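Local coordinates for protein cellobiose 2-epimerase (Ruminococcus albus, PDB 3VW5) that is a cellobiose 2-epimerase with an (alpha/alpha)6 barrel fold, expected to interconvert cellobiose and 4-O-beta-D-glucosyl-D-mannose, at residues A[130-135]-A[190-195]; A[203-208]-A[256-261]. The protein carries 2 engineered substitutions. One frame throughout, in Å; residues are numbered along the deposited sequence.

Contact 1. Residues A[130-135]-A[190-195]; sequences EALALA and TELYKA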
ATOM      1  N   GLU A 130      17.250   8.815 -13.778  1.00 41.16           N
ATOM      2  CA  GLU A 130      18.039   8.565 -12.588  1.00 43.78           C
ATOM      3  C   GLU A 130      17.146   7.925 -11.522  1.00 50.48           C
ATOM      4  O   GLU A 130      17.612   7.144 -10.686  1.00 46.94           O
ATOM      5  CB  GLU A 130      18.644   9.878 -12.097  1.00 37.25           C
ATOM      6  CG  GLU A 130      19.315   9.825 -10.746  1.00 49.66           C
ATOM      7  CD  GLU A 130      19.734  11.212 -10.254  1.00 69.24           C
ATOM      8  OE1 GLU A 130      18.893  12.157 -10.261  1.00 73.14           O
ATOM      9  OE2 GLU A 130      20.915  11.370  -9.866  1.00 69.64           O
ATOM     10  N   ALA A 131      15.855   8.254 -11.574  1.00 47.52           N
ATOM     11  CA  ALA A 131      14.858   7.618 -10.725  1.00 45.69           C
ATOM     12  C   ALA A 131      14.726   6.119 -11.047  1.00 45.13           C
ATOM     13  O   ALA A 131      14.575   5.288 -10.142  1.00 43.67           O
ATOM     14  CB  ALA A 131      13.504   8.325 -10.859  1.00 42.77           C
ATOM     15  N   LEU A 132      14.781   5.774 -12.332  1.00 45.78           N
ATOM     16  CA  LEU A 132      14.754   4.370 -12.765  1.00 44.78           C
ATOM     17  C   LEU A 132      16.021   3.606 -12.341  1.00 42.70           C
ATOM     18  O   LEU A 132      15.957   2.465 -11.880  1.00 39.90           O
ATOM     19  CB  LEU A 132      14.571   4.281 -14.280  1.00 40.58           C
ATOM     20  CG  LEU A 132      14.535   2.855 -14.823  1.00 44.25           C
ATOM     21  CD1 LEU A 132      13.242   2.170 -14.438  1.00 41.45           C
ATOM     22  CD2 LEU A 132      14.683   2.851 -16.321  1.00 44.27           C
ATOM     23  N   ALA A 133      17.172   4.242 -12.508  1.00 37.66           N
ATOM     24  CA  ALA A 133      18.408   3.693 -11.983  1.00 45.53           C
ATOM     25  C   ALA A 133      18.295   3.375 -10.456  1.00 44.45           C
ATOM     26  O   ALA A 133      18.618   2.276 -10.009  1.00 40.94           O
ATOM     27  CB  ALA A 133      19.572   4.638 -12.272  1.00 34.82           C
ATOM     28  N   LEU A 134      17.831   4.336  -9.668  1.00 38.35           N
ATOM     29  CA  LEU A 134      17.656   4.119  -8.251  1.00 34.78           C
ATOM     30  C   LEU A 134      16.715   2.940  -8.000  1.00 38.97           C
ATOM     31  O   LEU A 134      16.922   2.125  -7.100  1.00 39.81           O
ATOM     32  CB  LEU A 134      17.097   5.376  -7.622  1.00 37.27           C
ATOM     33  CG  LEU A 134      18.109   6.249  -6.877  1.00 43.73           C
ATOM     34  CD1 LEU A 134      19.497   6.015  -7.407  1.00 47.39           C
ATOM     35  CD2 LEU A 134      17.702   7.723  -6.984  1.00 39.47           C
ATOM     36  N   ALA A 135      15.677   2.842  -8.810  1.00 39.03           N
ATOM     37  CA  ALA A 135      14.744   1.747  -8.674  1.00 34.35           C
ATOM     38  C   ALA A 135      15.454   0.404  -8.853  1.00 39.72           C
ATOM     39  O   ALA A 135      15.290  -0.514  -8.031  1.00 39.34           O
ATOM     40  CB  ALA A 135      13.593   1.907  -9.646  1.00 30.88           C
ATOM     41  N   THR A 190       5.765  -5.226 -10.104  1.00 36.87           N
ATOM     42  CA  THR A 190       4.784  -4.945 -11.141  1.00 38.62           C
ATOM     43  C   THR A 190       5.057  -3.578 -11.758  1.00 37.78           C
ATOM     44  O   THR A 190       5.025  -3.431 -12.972  1.00 44.67           O
ATOM     45  CB  THR A 190       3.341  -4.979 -10.605  1.00 36.65           C
ATOM     46  OG1 THR A 190       3.061  -6.278 -10.090  1.00 35.80           O
ATOM     47  CG2 THR A 190       2.348  -4.664 -11.718  1.00 37.14           C
ATOM     48  N   GLU A 191       5.341  -2.586 -10.923  1.00 34.38           N
ATOM     49  CA  GLU A 191       5.490  -1.216 -11.401  1.00 37.59           C
ATOM     50  C   GLU A 191       6.824  -1.028 -12.117  1.00 36.24           C
ATOM     51  O   GLU A 191       6.897  -0.300 -13.090  1.00 39.40           O
ATOM     52  CB  GLU A 191       5.326  -0.202 -10.245  1.00 34.07           C
ATOM     53  CG  GLU A 191       5.244   1.272 -10.650  1.00 31.49           C
ATOM     54  CD  GLU A 191       3.943   1.631 -11.375  1.00 46.01           C
ATOM     55  OE1 GLU A 191       3.752   2.828 -11.724  1.00 46.93           O
ATOM     56  OE2 GLU A 191       3.102   0.725 -11.596  1.00 48.64           O
ATOM     57  N   LEU A 192       7.872  -1.682 -11.624  1.00 39.14           N
ATOM     58  CA  LEU A 192       9.190  -1.639 -12.251  1.00 40.27           C
ATOM     59  C   LEU A 192       9.124  -2.288 -13.620  1.00 39.08           C
ATOM     60  O   LEU A 192       9.812  -1.874 -14.534  1.00 40.86           O
ATOM     61  CB  LEU A 192      10.224  -2.395 -11.415  1.00 38.16           C
ATOM     62  CG  LEU A 192      11.600  -1.746 -11.232  1.00 43.34           C
ATOM     63  CD1 LEU A 192      12.666  -2.811 -10.957  1.00 33.98           C
ATOM     64  CD2 LEU A 192      11.977  -0.873 -12.416  1.00 36.34           C
ATOM     65  N   TYR A 193       8.301  -3.320 -13.758  1.00 40.05           N
ATOM     66  CA  TYR A 193       8.210  -4.011 -15.036  1.00 43.75           C
ATOM     67  C   TYR A 193       7.387  -3.173 -16.008  1.00 42.17           C
ATOM     68  O   TYR A 193       7.736  -3.035 -17.174  1.00 44.02           O
ATOM     69  CB  TYR A 193       7.617  -5.410 -14.865  1.00 40.92           C
ATOM     70  CG  TYR A 193       7.548  -6.198 -16.142  1.00 43.15           C
ATOM     71  CD1 TYR A 193       8.642  -6.939 -16.590  1.00 44.61           C
ATOM     72  CD2 TYR A 193       6.401  -6.190 -16.913  1.00 46.45           C
ATOM     73  CE1 TYR A 193       8.589  -7.652 -17.761  1.00 39.39           C
ATOM     74  CE2 TYR A 193       6.329  -6.902 -18.092  1.00 47.30           C
ATOM     75  CZ  TYR A 193       7.429  -7.638 -18.514  1.00 49.44           C
ATOM     76  OH  TYR A 193       7.357  -8.349 -19.700  1.00 53.18           O
ATOM     77  N   LYS A 194       6.294  -2.607 -15.510  1.00 42.86           N
ATOM     78  CA  LYS A 194       5.488  -1.672 -16.283  1.00 42.39           C
ATOM     79  C   LYS A 194       6.377  -0.563 -16.832  1.00 44.30           C
ATOM     80  O   LYS A 194       6.255  -0.169 -17.988  1.00 44.92           O
ATOM     81  CB  LYS A 194       4.381  -1.084 -15.397  1.00 46.26           C
ATOM     82  CG  LYS A 194       3.561   0.027 -16.034  1.00 47.72           C
ATOM     83  CD  LYS A 194       2.082  -0.195 -15.780  1.00 54.13           C
ATOM     84  CE  LYS A 194       1.279  -0.187 -17.086  1.00 64.34           C
ATOM     85  NZ  LYS A 194      -0.147  -0.612 -16.874  1.00 70.80           N
ATOM     86  N   ALA A 195       7.290  -0.082 -15.996  1.00 39.10           N
ATOM     87  CA  ALA A 195       8.138   1.042 -16.361  1.00 41.92           C
ATOM     88  C   ALA A 195       9.155   0.747 -17.470  1.00 46.73           C
ATOM     89  O   ALA A 195       9.469   1.637 -18.273  1.00 46.87           O
ATOM     90  CB  ALA A 195       8.854   1.596 -15.133  1.00 38.78           C
TER

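Contact 2. Residues A[203-208]-A[256-261]; sequences DRLKFQ and DVLGDE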
ATOM      1  N   ASP A 203      10.920 -12.288 -13.708  1.00 41.50           N
ATOM      2  CA  ASP A 203      11.208 -13.582 -13.093  1.00 40.98           C
ATOM      3  C   ASP A 203      10.921 -13.578 -11.598  1.00 41.77           C
ATOM      4  O   ASP A 203      10.199 -14.444 -11.108  1.00 40.94           O
ATOM      5  CB  ASP A 203      12.643 -14.040 -13.367  1.00 41.20           C
ATOM      6  CG  ASP A 203      12.808 -14.610 -14.761  1.00 58.52           C
ATOM      7  OD1 ASP A 203      11.796 -15.123 -15.308  1.00 53.08           O
ATOM      8  OD2 ASP A 203      13.940 -14.527 -15.310  1.00 62.53           O
ATOM      9  N   ARG A 204      11.468 -12.602 -10.880  1.00 38.22           N
ATOM     10  CA  ARG A 204      11.243 -12.526  -9.446  1.00 39.16           C
ATOM     11  C   ARG A 204       9.748 -12.336  -9.144  1.00 40.97           C
ATOM     12  O   ARG A 204       9.193 -13.015  -8.263  1.00 37.23           O
ATOM     13  CB  ARG A 204      12.078 -11.407  -8.831  1.00 39.13           C
ATOM     14  CG  ARG A 204      13.545 -11.447  -9.226  1.00 37.88           C
ATOM     15  CD  ARG A 204      14.134 -12.811  -8.983  1.00 39.20           C
ATOM     16  NE  ARG A 204      14.010 -13.221  -7.589  1.00 40.46           N
ATOM     17  CZ  ARG A 204      13.539 -14.403  -7.199  1.00 38.66           C
ATOM     18  NH1 ARG A 204      13.148 -15.294  -8.099  1.00 32.48           N
ATOM     19  NH2 ARG A 204      13.459 -14.687  -5.904  1.00 40.06           N
ATOM     20  N   LEU A 205       9.106 -11.434  -9.893  1.00 36.92           N
ATOM     21  CA  LEU A 205       7.665 -11.214  -9.810  1.00 35.00           C
ATOM     22  C   LEU A 205       6.891 -12.524  -9.894  1.00 40.90           C
ATOM     23  O   LEU A 205       5.961 -12.745  -9.111  1.00 41.77           O
ATOM     24  CB  LEU A 205       7.180 -10.303 -10.945  1.00 36.23           C
ATOM     25  CG  LEU A 205       6.097  -9.231 -10.705  1.00 41.90           C
ATOM     26  CD1 LEU A 205       5.277  -9.026 -11.953  1.00 38.15           C
ATOM     27  CD2 LEU A 205       5.159  -9.502  -9.518  1.00 33.70           C
ATOM     28  N   LYS A 206       7.243 -13.381 -10.854  1.00 36.67           N
ATOM     29  CA  LYS A 206       6.490 -14.617 -11.036  1.00 37.14           C
ATOM     30  C   LYS A 206       6.719 -15.549  -9.843  1.00 41.03           C
ATOM     31  O   LYS A 206       5.811 -16.271  -9.403  1.00 38.55           O
ATOM     32  CB  LYS A 206       6.821 -15.294 -12.368  1.00 36.57           C
ATOM     33  CG  LYS A 206       6.163 -14.648 -13.588  1.00 42.61           C
ATOM     34  CD  LYS A 206       6.841 -15.088 -14.890  1.00 45.39           C
ATOM     35  CE  LYS A 206       6.189 -14.443 -16.122  1.00 65.24           C
ATOM     36  NZ  LYS A 206       6.137 -15.347 -17.338  1.00 61.65           N
ATOM     37  N   PHE A 207       7.925 -15.505  -9.294  1.00 34.11           N
ATOM     38  CA  PHE A 207       8.208 -16.280  -8.108  1.00 35.99           C
ATOM     39  C   PHE A 207       7.344 -15.800  -6.917  1.00 43.89           C
ATOM     40  O   PHE A 207       6.815 -16.614  -6.143  1.00 43.36           O
ATOM     41  CB  PHE A 207       9.691 -16.226  -7.785  1.00 34.04           C
ATOM     42  CG  PHE A 207      10.017 -16.633  -6.377  1.00 40.13           C
ATOM     43  CD1 PHE A 207      10.195 -15.677  -5.392  1.00 36.59           C
ATOM     44  CD2 PHE A 207      10.144 -17.972  -6.038  1.00 40.94           C
ATOM     45  CE1 PHE A 207      10.499 -16.041  -4.089  1.00 40.47           C
ATOM     46  CE2 PHE A 207      10.447 -18.347  -4.738  1.00 40.46           C
ATOM     47  CZ  PHE A 207      10.622 -17.373  -3.759  1.00 42.04           C
ATOM     48  N   GLN A 208       7.177 -14.486  -6.787  1.00 37.74           N
ATOM     49  CA  GLN A 208       6.331 -13.947  -5.731  1.00 38.62           C
ATOM     50  C   GLN A 208       4.867 -14.336  -5.915  1.00 42.48           C
ATOM     51  O   GLN A 208       4.199 -14.722  -4.954  1.00 42.25           O
ATOM     52  CB  GLN A 208       6.493 -12.433  -5.636  1.00 35.59           C
ATOM     53  CG  GLN A 208       7.865 -12.011  -5.143  1.00 36.22           C
ATOM     54  CD  GLN A 208       8.345 -10.717  -5.787  1.00 40.35           C
ATOM     55  OE1 GLN A 208       7.575  -9.989  -6.431  1.00 29.69           O
ATOM     56  NE2 GLN A 208       9.630 -10.432  -5.621  1.00 40.59           N
ATOM     57  N   ASP A 256      -1.744  -8.837 -15.518  1.00 49.25           N
ATOM     58  CA  ASP A 256      -2.077  -8.052 -16.712  1.00 48.07           C
ATOM     59  C   ASP A 256      -0.837  -7.360 -17.263  1.00 47.51           C
ATOM     60  O   ASP A 256      -0.658  -7.276 -18.477  1.00 47.23           O
ATOM     61  CB  ASP A 256      -3.159  -7.007 -16.406  1.00 43.54           C
ATOM     62  CG  ASP A 256      -4.531  -7.629 -16.218  1.00 55.83           C
ATOM     63  OD1 ASP A 256      -4.698  -8.796 -16.636  1.00 60.55           O
ATOM     64  OD2 ASP A 256      -5.440  -6.965 -15.658  1.00 58.08           O
ATOM     65  N   VAL A 257       0.008  -6.868 -16.359  1.00 40.34           N
ATOM     66  CA  VAL A 257       1.230  -6.187 -16.744  1.00 46.18           C
ATOM     67  C   VAL A 257       2.252  -7.167 -17.334  1.00 48.77           C
ATOM     68  O   VAL A 257       3.022  -6.811 -18.222  1.00 54.68           O
ATOM     69  CB  VAL A 257       1.825  -5.382 -15.558  1.00 44.84           C
ATOM     70  CG1 VAL A 257       3.188  -4.834 -15.904  1.00 41.74           C
ATOM     71  CG2 VAL A 257       0.883  -4.248 -15.169  1.00 39.52           C
ATOM     72  N   LEU A 258       2.241  -8.409 -16.859  1.00 49.71           N
ATOM     73  CA  LEU A 258       3.092  -9.446 -17.437  1.00 51.35           C
ATOM     74  C   LEU A 258       2.539  -9.881 -18.787  1.00 54.61           C
ATOM     75  O   LEU A 258       3.286 -10.134 -19.732  1.00 55.90           O
ATOM     76  CB  LEU A 258       3.220 -10.643 -16.492  1.00 48.22           C
ATOM     77  CG  LEU A 258       4.130 -10.337 -15.302  1.00 46.46           C
ATOM     78  CD1 LEU A 258       4.220 -11.494 -14.328  1.00 47.43           C
ATOM     79  CD2 LEU A 258       5.501  -9.964 -15.831  1.00 48.64           C
ATOM     80  N   GLY A 259       1.216  -9.946 -18.870  1.00 56.27           N
ATOM     81  CA  GLY A 259       0.545 -10.293 -20.105  1.00 52.69           C
ATOM     82  C   GLY A 259       0.594 -11.769 -20.438  1.00 54.23           C
ATOM     83  O   GLY A 259       0.402 -12.142 -21.586  1.00 59.75           O
ATOM     84  N   ASP A 260       0.862 -12.609 -19.443  1.00 60.50           N
ATOM     85  CA  ASP A 260       0.745 -14.062 -19.609  1.00 56.75           C
ATOM     86  C   ASP A 260      -0.698 -14.483 -19.344  1.00 61.42           C
ATOM     87  O   ASP A 260      -1.205 -14.356 -18.220  1.00 59.25           O
ATOM     88  CB  ASP A 260       1.711 -14.801 -18.677  1.00 58.25           C
ATOM     89  CG  ASP A 260       1.649 -16.324 -18.828  1.00 69.79           C
ATOM     90  OD1 ASP A 260       2.637 -16.989 -18.425  1.00 74.70           O
ATOM     91  OD2 ASP A 260       0.631 -16.865 -19.337  1.00 66.86           O
ATOM     92  N   GLU A 261      -1.348 -14.985 -20.393  1.00 65.24           N
ATOM     93  CA  GLU A 261      -2.770 -15.304 -20.367  1.00 64.11           C
ATOM     94  C   GLU A 261      -3.093 -16.475 -19.451  1.00 61.34           C
ATOM     95  O   GLU A 261      -4.182 -16.544 -18.883  1.00 61.41           O
ATOM     96  CB  GLU A 261      -3.272 -15.588 -21.780  1.00 65.62           C
ATOM     97  CG  GLU A 261      -3.120 -14.397 -22.714  1.00 69.10           C
ATOM     98  CD  GLU A 261      -3.977 -13.199 -22.302  1.00 72.57           C
ATOM     99  OE1 GLU A 261      -3.462 -12.050 -22.349  1.00 70.80           O
ATOM    100  OE2 GLU A 261      -5.163 -13.403 -21.940  1.00 70.21           O
TER

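Contact 1. Residues A[130-135]-A[190-195]
In the (alpha/alpha)6 barrel, outer helix 129-145 packs against inner helix 179-196 through Leu132 and Ala135 on one side and Leu192 and Ala195 on the other. The two short segments run in broadly opposing directions but well inclined, at 137° between their N-to-C directions, and their axes come no closer than 11.4 Å. On each helix the two contact residues are three positions apart and so lie on one face. Ala135 and Leu192 mark the closest backbone approach, with CA atoms 7.4 Å apart. The touching is done by methyl groups. Leu132 does not aim its CB straight at the facing helix; with CG anti to the backbone N (chi1 180°), its CD1 is nevertheless carried across to meet Leu192 CD2 at 3.9 Å, the two leucines crossing at a slant. The same Leu192 CD2 also lies 4.2 Å from Ala135 CB, so one methyl is shared by a long and a short side chain. Leu132 CD1 in turn reaches Ala195 CB more loosely, at 4.5 Å. Both alanines point at the opposite helix, each adding a single methyl beside the leucines. Around this apolar patch, Leu192 also touches Ser120 of helix 109-126 and Val201 of helix 199-216. Glu191, next to it, turns to helix 109-126 for a salt bridge with Arg124 and a hydrogen bond with Ser121. Helix 67-84 packs on Ala131 and Leu134 of the outer helix.

Contact 2. Residues A[203-208]-A[256-261]
Lys206 and Leu258 lie where the backbones come closest, CA to CA 8.9 Å, as outer helix 199-216 of the (alpha/alpha)6 barrel passes the C-terminal end of inner helix 241-258 and the chain turns at Gly259 (phi 76°) to begin helix 261-281 after Asp260. Leu258 is the centre of the contact. Its CB already points at helix 199-216, and with CG beside the backbone N and anti to the carbonyl carbon (chi1 -74°) the isobutyl group reaches it. There Leu258 and Leu205 lie alongside each other, pointing opposite ways, with Leu205 CD1 3.6 Å from Leu258 CD1 and 4.0 Å from Leu258 CD2, so that one methyl of Leu205 sits against the whole fork. Lys206 crosses Leu258 at a slant and lays its methylenes on the same tip: Lys206 CG is 3.8 Å and Lys206 CE 4.0 Å from Leu258 CD1. Beyond the leucine the lysine bends at its last torsion, and Lys206 NZ stands 4.0 Å from Asp260 OD1, too far for a salt bridge. Asp260 is the N-cap of the following helix, its OD2 accepting a hydrogen bond from Asp262 N. With Leu258 cut back to an alanine, Leu205 CD1 and the Lys206 methylenes would probably lose their shared apolar partner. The grip is thus hydrophobic, and the neighbouring opposite charges are likely to add only a weak attraction.

In the fold
Contacts 1 and 2 each join an outer helix of the barrel to the inner helix that comes next in the chain, and they follow one another in series. Helices 179-196 and 199-216 are consecutive, so the inner helix of contact 1 leads into the outer helix of contact 2. The contacts also touch directly: Tyr193 and Thr190 pack on Val257, and Thr190 on Leu205. Contact 1 is largely buried and purely aliphatic, closed by leucine and alanine methyls between two continuous helices. Contact 2, at a helix end, is only partly buried; its leucine pair gives way to a lysine and an N-cap aspartate towards the surface.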